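Local coordinates for protein SsfX3 (Streptomyces sp. SF2575, PDB 3SKV) that probably transfers a salicylyl group in a tetracycline biosynthetic pathway, as an acyltransferase combining a jelly roll with a GDSL/SGNH fold, at residues V133-D138 with L163-A168; F225-S230 with N256-D261; F273-R278 with E320-H325. The protein carries 1 engineered substitution. All coordinates share one frame; numbering follows the deposited sequence.

Contact 1 of 3, residues V133-D138 with L163-A168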
loop_
_atom_site.group_PDB
_atom_site.type_symbol
_atom_site.label_atom_id
_atom_site.label_comp_id
_atom_site.label_asym_id
_atom_site.label_seq_id
_atom_site.Cartn_x
_atom_site.Cartn_y
_atom_site.Cartn_z
ATOM N N VAL A 133 -7.835 -14.645 8.643
ATOM C CA VAL A 133 -9.028 -15.303 8.097
ATOM C C VAL A 133 -8.796 -15.634 6.627
ATOM O O VAL A 133 -8.372 -14.765 5.865
ATOM C CB VAL A 133 -10.287 -14.385 8.282
ATOM C CG1 VAL A 133 -11.588 -15.082 7.885
ATOM C CG2 VAL A 133 -10.393 -13.863 9.709
ATOM N N GLU A 134 -9.105 -16.882 6.222
ATOM C CA GLU A 134 -8.967 -17.294 4.821
ATOM C C GLU A 134 -10.267 -16.941 4.114
ATOM O O GLU A 134 -11.334 -17.370 4.557
ATOM C CB GLU A 134 -8.659 -18.798 4.685
ATOM C CG GLU A 134 -7.325 -19.216 5.280
ATOM C CD GLU A 134 -7.067 -20.709 5.282
ATOM O OE1 GLU A 134 -7.780 -21.438 6.010
ATOM O OE2 GLU A 134 -6.123 -21.145 4.584
ATOM N N LEU A 135 -10.187 -16.146 3.043
ATOM C CA LEU A 135 -11.368 -15.697 2.305
ATOM C C LEU A 135 -11.823 -16.626 1.171
ATOM O O LEU A 135 -10.997 -17.245 0.493
ATOM C CB LEU A 135 -11.122 -14.290 1.714
ATOM C CG LEU A 135 -10.852 -13.130 2.672
ATOM C CD1 LEU A 135 -10.506 -11.907 1.892
ATOM C CD2 LEU A 135 -12.047 -12.828 3.544
ATOM N N LYS A 136 -13.143 -16.638 0.920
ATOM C CA LYS A 136 -13.758 -17.348 -0.195
ATOM C C LYS A 136 -13.772 -16.376 -1.389
ATOM O O LYS A 136 -14.142 -15.213 -1.230
ATOM C CB LYS A 136 -15.184 -17.806 0.170
ATOM C CG LYS A 136 -15.578 -19.068 -0.561
ATOM C CD LYS A 136 -17.031 -19.080 -1.021
ATOM C CE LYS A 136 -17.294 -20.089 -2.127
ATOM N NZ LYS A 136 -16.582 -19.766 -3.406
ATOM N N LEU A 137 -13.351 -16.836 -2.568
ATOM C CA LEU A 137 -13.287 -15.977 -3.764
ATOM C C LEU A 137 -14.516 -16.028 -4.642
ATOM O O LEU A 137 -15.157 -17.078 -4.733
ATOM C CB LEU A 137 -12.058 -16.320 -4.635
ATOM C CG LEU A 137 -10.686 -15.985 -4.076
ATOM C CD1 LEU A 137 -9.661 -16.002 -5.175
ATOM C CD2 LEU A 137 -10.679 -14.632 -3.384
ATOM N N ASP A 138 -14.792 -14.899 -5.340
ATOM C CA ASP A 138 -15.860 -14.689 -6.332
ATOM C C ASP A 138 -17.225 -15.240 -5.896
ATOM O O ASP A 138 -17.906 -15.962 -6.645
ATOM C CB ASP A 138 -15.432 -15.226 -7.723
ATOM C CG ASP A 138 -14.051 -14.771 -8.186
ATOM O OD1 ASP A 138 -13.766 -13.548 -8.116
ATOM O OD2 ASP A 138 -13.263 -15.632 -8.639
ATOM N N LEU A 163 -6.470 -8.336 -4.141
ATOM C CA LEU A 163 -7.861 -8.571 -4.459
ATOM C C LEU A 163 -8.707 -7.327 -4.338
ATOM O O LEU A 163 -8.425 -6.455 -3.520
ATOM C CB LEU A 163 -8.378 -9.535 -3.376
ATOM C CG LEU A 163 -8.534 -11.046 -3.617
ATOM C CD1 LEU A 163 -7.345 -11.674 -4.301
ATOM C CD2 LEU A 163 -8.736 -11.739 -2.297
ATOM N N GLN A 164 -9.833 -7.317 -5.045
ATOM C CA GLN A 164 -10.860 -6.295 -4.877
ATOM C C GLN A 164 -11.788 -6.870 -3.788
ATOM O O GLN A 164 -12.201 -8.023 -3.876
ATOM C CB GLN A 164 -11.633 -6.056 -6.173
ATOM C CG GLN A 164 -10.798 -5.402 -7.253
ATOM C CD GLN A 164 -11.575 -5.219 -8.538
ATOM O OE1 GLN A 164 -12.788 -4.973 -8.555
ATOM N NE2 GLN A 164 -10.868 -5.255 -9.647
ATOM N N PHE A 165 -12.041 -6.119 -2.744
ATOM C CA PHE A 165 -12.866 -6.581 -1.619
ATOM C C PHE A 165 -14.052 -5.640 -1.429
ATOM O O PHE A 165 -13.843 -4.441 -1.288
ATOM C CB PHE A 165 -12.014 -6.620 -0.339
ATOM C CG PHE A 165 -12.700 -7.186 0.886
ATOM C CD1 PHE A 165 -12.618 -8.547 1.184
ATOM C CD2 PHE A 165 -13.361 -6.347 1.782
ATOM C CE1 PHE A 165 -13.214 -9.060 2.329
ATOM C CE2 PHE A 165 -13.972 -6.861 2.922
ATOM C CZ PHE A 165 -13.878 -8.211 3.204
ATOM N N ARG A 166 -15.284 -6.168 -1.446
ATOM C CA ARG A 166 -16.515 -5.375 -1.278
ATOM C C ARG A 166 -17.237 -5.855 -0.028
ATOM O O ARG A 166 -17.124 -7.030 0.308
ATOM C CB ARG A 166 -17.452 -5.483 -2.520
ATOM C CG ARG A 166 -16.700 -5.432 -3.837
ATOM C CD ARG A 166 -17.504 -5.013 -5.040
ATOM N NE ARG A 166 -16.695 -5.168 -6.255
ATOM C CZ ARG A 166 -16.826 -6.159 -7.136
ATOM N NH1 ARG A 166 -17.735 -7.108 -6.949
ATOM N NH2 ARG A 166 -16.051 -6.205 -8.212
ATOM N N LEU A 167 -17.969 -4.977 0.669
ATOM C CA LEU A 167 -18.725 -5.362 1.880
ATOM C C LEU A 167 -20.174 -5.022 1.660
ATOM O O LEU A 167 -20.491 -3.981 1.075
ATOM C CB LEU A 167 -18.352 -4.569 3.150
ATOM C CG LEU A 167 -16.950 -4.373 3.637
ATOM C CD1 LEU A 167 -16.208 -3.279 2.796
ATOM C CD2 LEU A 167 -16.993 -3.943 5.117
ATOM N N ALA A 168 -21.039 -5.762 2.317
ATOM C CA ALA A 168 -22.474 -5.489 2.294
ATOM C C ALA A 168 -23.014 -5.260 3.719
ATOM O O ALA A 168 -23.992 -4.538 3.895
ATOM C CB ALA A 168 -23.213 -6.638 1.619
#

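Contact 2 of 3, residues F225-S230 with N256-D261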
loop_
_atom_site.group_PDB
_atom_site.type_symbol
_atom_site.label_atom_id
_atom_site.label_comp_id
_atom_site.label_asym_id
_atom_site.label_seq_id
_atom_site.Cartn_x
_atom_site.Cartn_y
_atom_site.Cartn_z
ATOM N N PHE A 225 1.055 0.496 -7.306
ATOM C CA PHE A 225 0.239 -0.351 -8.176
ATOM C C PHE A 225 1.140 -1.164 -9.112
ATOM O O PHE A 225 0.810 -1.339 -10.302
ATOM C CB PHE A 225 -0.774 0.520 -8.950
ATOM C CG PHE A 225 -1.601 1.451 -8.098
ATOM C CD1 PHE A 225 -2.705 0.981 -7.395
ATOM C CD2 PHE A 225 -1.288 2.801 -8.011
ATOM C CE1 PHE A 225 -3.476 1.844 -6.607
ATOM C CE2 PHE A 225 -2.082 3.667 -7.259
ATOM C CZ PHE A 225 -3.173 3.180 -6.559
ATOM N N ALA A 226 2.307 -1.646 -8.565
ATOM C CA ALA A 226 3.380 -2.383 -9.276
ATOM C C ALA A 226 3.978 -1.506 -10.420
ATOM O O ALA A 226 3.729 -0.307 -10.421
ATOM C CB ALA A 226 2.882 -3.737 -9.779
ATOM N N ALA A 227 4.769 -2.068 -11.352
ATOM C CA ALA A 227 5.452 -1.317 -12.421
ATOM C C ALA A 227 4.626 -0.259 -13.173
ATOM O O ALA A 227 5.017 0.919 -13.188
ATOM C CB ALA A 227 6.151 -2.258 -13.387
ATOM N N ASP A 228 3.475 -0.660 -13.744
ATOM C CA ASP A 228 2.588 0.229 -14.508
ATOM C C ASP A 228 2.201 1.532 -13.819
ATOM O O ASP A 228 2.207 2.578 -14.481
ATOM C CB ASP A 228 1.351 -0.523 -15.033
ATOM C CG ASP A 228 1.686 -1.635 -16.024
ATOM O OD1 ASP A 228 2.871 -1.716 -16.455
ATOM O OD2 ASP A 228 0.772 -2.431 -16.361
ATOM N N GLY A 229 1.916 1.475 -12.510
ATOM C CA GLY A 229 1.529 2.657 -11.754
ATOM C C GLY A 229 2.657 3.530 -11.242
ATOM O O GLY A 229 2.386 4.576 -10.655
ATOM N N SER A 230 3.915 3.139 -11.485
ATOM C CA SER A 230 5.111 3.832 -11.005
ATOM C C SER A 230 5.927 4.554 -12.103
ATOM O O SER A 230 7.153 4.627 -12.000
ATOM C CB SER A 230 5.995 2.849 -10.244
ATOM O OG SER A 230 5.200 1.951 -9.492
ATOM N N ASN A 256 10.245 2.299 -15.277
ATOM C CA ASN A 256 10.461 2.965 -16.563
ATOM C C ASN A 256 11.506 2.206 -17.367
ATOM O O ASN A 256 11.343 2.050 -18.576
ATOM C CB ASN A 256 10.862 4.440 -16.376
ATOM C CG ASN A 256 9.704 5.345 -16.081
ATOM O OD1 ASN A 256 9.514 5.806 -14.959
ATOM N ND2 ASN A 256 8.909 5.636 -17.090
ATOM N N PHE A 257 12.570 1.714 -16.689
ATOM C CA PHE A 257 13.647 0.922 -17.296
ATOM C C PHE A 257 13.068 -0.357 -17.932
ATOM O O PHE A 257 13.483 -0.731 -19.025
ATOM C CB PHE A 257 14.768 0.585 -16.259
ATOM C CG PHE A 257 15.718 -0.517 -16.693
ATOM C CD1 PHE A 257 16.759 -0.252 -17.581
ATOM C CD2 PHE A 257 15.515 -1.834 -16.291
ATOM C CE1 PHE A 257 17.594 -1.283 -18.040
ATOM C CE2 PHE A 257 16.356 -2.862 -16.744
ATOM C CZ PHE A 257 17.391 -2.580 -17.610
ATOM N N MET A 258 12.126 -1.023 -17.229
ATOM C CA MET A 258 11.448 -2.253 -17.644
ATOM C C MET A 258 10.759 -2.141 -19.016
ATOM O O MET A 258 10.544 -3.169 -19.669
ATOM C CB MET A 258 10.434 -2.678 -16.581
ATOM C CG MET A 258 11.065 -3.215 -15.311
ATOM S SD MET A 258 9.865 -3.458 -13.976
ATOM C CE MET A 258 8.791 -4.712 -14.714
ATOM N N ASP A 259 10.421 -0.899 -19.447
ATOM C CA ASP A 259 9.773 -0.608 -20.730
ATOM C C ASP A 259 10.764 -0.100 -21.750
ATOM O O ASP A 259 10.398 0.099 -22.904
ATOM C CB ASP A 259 8.622 0.407 -20.558
ATOM C CG ASP A 259 7.340 -0.190 -20.012
ATOM O OD1 ASP A 259 6.918 -1.262 -20.514
ATOM O OD2 ASP A 259 6.747 0.419 -19.104
ATOM N N GLY A 260 12.002 0.126 -21.302
ATOM C CA GLY A 260 13.133 0.609 -22.097
ATOM C C GLY A 260 12.962 2.012 -22.622
ATOM O O GLY A 260 13.763 2.495 -23.419
ATOM N N ASP A 261 11.939 2.680 -22.130
ATOM C CA ASP A 261 11.480 3.991 -22.553
ATOM C C ASP A 261 11.161 4.841 -21.324
ATOM O O ASP A 261 10.552 4.352 -20.349
ATOM C CB ASP A 261 10.199 3.777 -23.379
ATOM C CG ASP A 261 9.736 4.964 -24.162
ATOM O OD1 ASP A 261 10.227 5.145 -25.296
ATOM O OD2 ASP A 261 8.825 5.670 -23.679
HETATM O O HOH W 1 9.779 4.350 -12.494
#

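Contact 3 of 3, residues F273-R278 with E320-H325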
loop_
_atom_site.group_PDB
_atom_site.type_symbol
_atom_site.label_atom_id
_atom_site.label_comp_id
_atom_site.label_asym_id
_atom_site.label_seq_id
_atom_site.Cartn_x
_atom_site.Cartn_y
_atom_site.Cartn_z
ATOM N N PHE A 273 6.669 16.157 -10.957
ATOM C CA PHE A 273 5.946 15.351 -9.962
ATOM C C PHE A 273 5.970 15.965 -8.560
ATOM O O PHE A 273 4.912 16.130 -7.941
ATOM C CB PHE A 273 6.478 13.920 -9.956
ATOM C CG PHE A 273 5.519 12.871 -9.438
ATOM C CD1 PHE A 273 4.655 12.200 -10.307
ATOM C CD2 PHE A 273 5.560 12.468 -8.110
ATOM C CE1 PHE A 273 3.808 11.182 -9.836
ATOM C CE2 PHE A 273 4.697 11.463 -7.637
ATOM C CZ PHE A 273 3.812 10.843 -8.505
ATOM N N VAL A 274 7.184 16.326 -8.067
ATOM C CA VAL A 274 7.397 16.951 -6.744
ATOM C C VAL A 274 6.727 18.336 -6.690
ATOM O O VAL A 274 6.063 18.644 -5.697
ATOM C CB VAL A 274 8.903 17.024 -6.407
ATOM C CG1 VAL A 274 9.193 17.947 -5.220
ATOM C CG2 VAL A 274 9.466 15.636 -6.161
ATOM N N GLN A 275 6.900 19.168 -7.748
ATOM C CA GLN A 275 6.327 20.507 -7.803
ATOM C C GLN A 275 4.823 20.532 -7.661
ATOM O O GLN A 275 4.307 21.442 -7.008
ATOM C CB GLN A 275 6.788 21.256 -9.051
ATOM C CG GLN A 275 8.301 21.565 -9.065
ATOM C CD GLN A 275 8.871 22.000 -7.731
ATOM O OE1 GLN A 275 9.503 21.218 -7.022
ATOM N NE2 GLN A 275 8.635 23.238 -7.350
ATOM N N ILE A 276 4.112 19.542 -8.267
ATOM C CA ILE A 276 2.659 19.403 -8.181
ATOM C C ILE A 276 2.275 19.124 -6.719
ATOM O O ILE A 276 1.347 19.740 -6.203
ATOM C CB ILE A 276 2.114 18.296 -9.150
ATOM C CG1 ILE A 276 2.247 18.733 -10.630
ATOM C CG2 ILE A 276 0.637 17.893 -8.795
ATOM C CD1 ILE A 276 2.208 17.519 -11.636
ATOM N N ILE A 277 2.994 18.208 -6.058
ATOM C CA ILE A 277 2.753 17.833 -4.656
ATOM C C ILE A 277 2.936 19.064 -3.737
ATOM O O ILE A 277 2.111 19.304 -2.847
ATOM C CB ILE A 277 3.732 16.687 -4.275
ATOM C CG1 ILE A 277 3.347 15.352 -4.991
ATOM C CG2 ILE A 277 3.841 16.540 -2.749
ATOM C CD1 ILE A 277 4.444 14.214 -4.890
ATOM N N ARG A 278 4.020 19.844 -3.995
ATOM C CA ARG A 278 4.417 21.014 -3.241
ATOM C C ARG A 278 3.403 22.147 -3.263
ATOM O O ARG A 278 3.463 23.019 -2.386
ATOM C CB ARG A 278 5.810 21.506 -3.665
ATOM C CG ARG A 278 6.953 20.692 -3.066
ATOM C CD ARG A 278 7.350 21.211 -1.700
ATOM N NE ARG A 278 8.439 20.409 -1.145
ATOM C CZ ARG A 278 8.324 19.504 -0.174
ATOM N NH1 ARG A 278 7.141 19.261 0.386
ATOM N NH2 ARG A 278 9.388 18.828 0.240
ATOM N N GLU A 320 19.196 16.688 -5.334
ATOM C CA GLU A 320 20.212 17.704 -5.105
ATOM C C GLU A 320 19.772 19.052 -5.713
ATOM O O GLU A 320 19.950 20.088 -5.079
ATOM C CB GLU A 320 21.571 17.268 -5.693
ATOM C CG GLU A 320 22.284 16.156 -4.936
ATOM C CD GLU A 320 23.499 15.504 -5.596
ATOM O OE1 GLU A 320 23.819 15.843 -6.762
ATOM O OE2 GLU A 320 24.123 14.633 -4.943
ATOM N N LEU A 321 19.173 19.024 -6.916
ATOM C CA LEU A 321 18.697 20.214 -7.618
ATOM C C LEU A 321 17.585 20.931 -6.838
ATOM O O LEU A 321 17.671 22.132 -6.625
ATOM C CB LEU A 321 18.269 19.850 -9.049
ATOM C CG LEU A 321 17.676 20.982 -9.891
ATOM C CD1 LEU A 321 18.744 21.804 -10.545
ATOM C CD2 LEU A 321 16.676 20.461 -10.904
ATOM N N LEU A 322 16.580 20.188 -6.367
ATOM C CA LEU A 322 15.481 20.730 -5.572
ATOM C C LEU A 322 15.986 21.345 -4.250
ATOM O O LEU A 322 15.578 22.454 -3.892
ATOM C CB LEU A 322 14.452 19.623 -5.305
ATOM C CG LEU A 322 13.282 19.427 -6.283
ATOM C CD1 LEU A 322 13.599 19.900 -7.679
ATOM C CD2 LEU A 322 12.858 18.010 -6.301
ATOM N N ARG A 323 16.898 20.639 -3.566
ATOM C CA ARG A 323 17.553 21.045 -2.321
ATOM C C ARG A 323 18.362 22.338 -2.529
ATOM O O ARG A 323 18.128 23.303 -1.800
ATOM C CB ARG A 323 18.462 19.902 -1.799
ATOM C CG ARG A 323 18.944 20.040 -0.342
ATOM C CD ARG A 323 19.336 18.683 0.250
ATOM N NE ARG A 323 19.265 18.639 1.719
ATOM C CZ ARG A 323 18.723 17.644 2.425
ATOM N NH1 ARG A 323 18.170 16.607 1.809
ATOM N NH2 ARG A 323 18.712 17.692 3.752
ATOM N N LYS A 324 19.260 22.367 -3.560
ATOM C CA LYS A 324 20.148 23.480 -3.915
ATOM C C LYS A 324 19.362 24.793 -4.131
ATOM O O LYS A 324 19.814 25.870 -3.738
ATOM C CB LYS A 324 20.947 23.113 -5.176
ATOM C CG LYS A 324 21.973 24.146 -5.600
ATOM C CD LYS A 324 22.474 23.894 -6.993
ATOM C CE LYS A 324 22.484 25.182 -7.758
ATOM N NZ LYS A 324 22.815 24.958 -9.186
ATOM N N HIS A 325 18.186 24.696 -4.727
ATOM C CA HIS A 325 17.367 25.862 -4.964
ATOM C C HIS A 325 16.272 26.127 -3.900
ATOM O O HIS A 325 15.249 26.743 -4.211
ATOM C CB HIS A 325 16.811 25.848 -6.372
ATOM C CG HIS A 325 17.845 25.830 -7.444
ATOM N ND1 HIS A 325 18.421 24.644 -7.863
ATOM C CD2 HIS A 325 18.428 26.859 -8.101
ATOM C CE1 HIS A 325 19.302 24.981 -8.791
ATOM N NE2 HIS A 325 19.364 26.304 -8.951
#

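Contact 1 of 3, residues V133-D138 with L163-A168
Leu135 opens the contact by bringing both methyls to the Phe165 ring. Its CD1 lies 4.0 Å from Phe165 CE1 and equally far from Phe165 CD1, approaching obliquely, while its CD2 is 4.1 Å from Phe165 CE1. With CG anti to the backbone N (chi1 -175°), Phe165 swings its ring out from strand 164-172 to meet the branched end of the leucine, and the two side chains cross at roughly a right angle. The ring of Tyr100 lies nearly parallel to that of Phe165, and Leu121 and Pro160 also pack on Phe165, so leucine and phenylalanine suit an apolar layer here. Lys136, next along, is exposed, as befits a long charged side chain, and its backbone N hydrogen-bonds to Tyr100 OH. Leu137 then returns to the contact: its CD2 touches Leu163 CD2 at 3.7 Å, again with the side chains crossed. Leu163 is buried, whereas Leu137 is exposed and lies at the margin of the cluster. The backbones stay well apart, with 9.2 Å between the CA atoms of Leu137 and Leu163. The chemistry is thus wholly apolar: side-chain packing joins the end of strand 128-134 to strand 164-172, which belong to different antiparallel sheets of the jelly roll, and dispersion and solvent exclusion supply the cohesion.

Contact 2 of 3, residues F225-S230 with N256-D261
Ser230 and Asn256 mark the closest approach of the two backbones, 7.8 Å between their CA atoms, where the loop 225-230 faces helix 254-257 and the type I turn Phe257-Gly260, whose last residue has the positive phi that glycine accepts easily. Water 1 bridges them, donating to Ser230 O at 2.7 Å and to Asn256 OD1 at 2.9 Å, and it accepts a weak bond from Asn256 N. An amide oxygen and a backbone carbonyl both accept, so they cannot bond to each other directly, and the water's two protons reconcile them. The apolar half of the contact is Ala227 against Met258. Bent at chi3 (63°), the methionine chain sets both CE and SD beside Ala227 CB, at 3.8 Å and 3.9 Å; a small methyl suits this close approach of a flexible thioether. Further out, Ser230 OG hydrogen-bonds to Asp193 O, and Asp259 OD2 to His231 NE2. The segments follow the C-terminal ends of parallel strands 219-223 and 247-252, the end of the sheet where SGNH enzymes carry their conserved sequence blocks. Such a meeting of loops is consistent with the surroundings of the active site in a GDSL/SGNH fold.

Contact 3 of 3, residues F273-R278 with E320-H325
Val274 and Leu322 meet tip to tip between two helices. Leu322 sends CD2 into the branched end of the valine, 3.8 Å from Val274 CG1 and 4.1 Å from both CB and CG2 of Val274, so a single methyl rests against the whole fork. The CB of Val274 points toward the other helix, and holding CG1 anti to the nitrogen (chi1 166°) turns the two methyls so that CG1 is the nearer to Leu322 CD2. Beside it, the amide oxygen OE1 of Gln275 merely lies against Leu322 CG at 4.2 Å; glutamine suits this exposed rim because its amide can meet solvent. The CA atoms of Val274 and Leu322 are 9.0 Å apart, a distance the two side chains span together.

In the next shell, Ile286 and Leu288 of strand 286-290 also pack on Val274, so a buried aliphatic residue suits the place between helix and sheet. One turn on, Arg278 forms a salt bridge with Asp327 and hydrogen bonds to the carbonyls of His281 and Thr284, tying the loops around the end of its helix. Helix 308-324 ends at Lys324; His325, the first residue past it, donates from ND1 to Leu321 O at 2.9 Å with an N-H...O angle of 169°, the acceptor lying in the ring plane. His325 N reaches the same oxygen from the opposite face of its carbonyl plane, so one carbonyl is gripped twice at the helix end.

Helices 266-278 and 308-324 are the crossovers of successive beta-alpha-beta units flanking strand 286-290, and their side-by-side packing is characteristic of the three-layer alpha/beta GDSL/SGNH fold.

The contacts come in series along the chain, each closing before the next opens. Contact 1 joins two sheets of the N-terminal jelly roll, whereas contacts 2 and 3 both lie in the GDSL-like region built on the five-stranded parallel sheet. The centres of contacts 1 and 3 are about 40 Å apart, on opposite sides of the chain's centre; that of contact 2 is about 28 Å from contact 1 and about 22 Å from contact 3. None touches another, though the nearest atoms of contacts 2 and 3 are about 7 Å apart. Helices 254-257 and 266-278 follow each other, leading from contact 2, whose loops probably border the active site, to contact 3, which joins two helices of the alpha/beta layer.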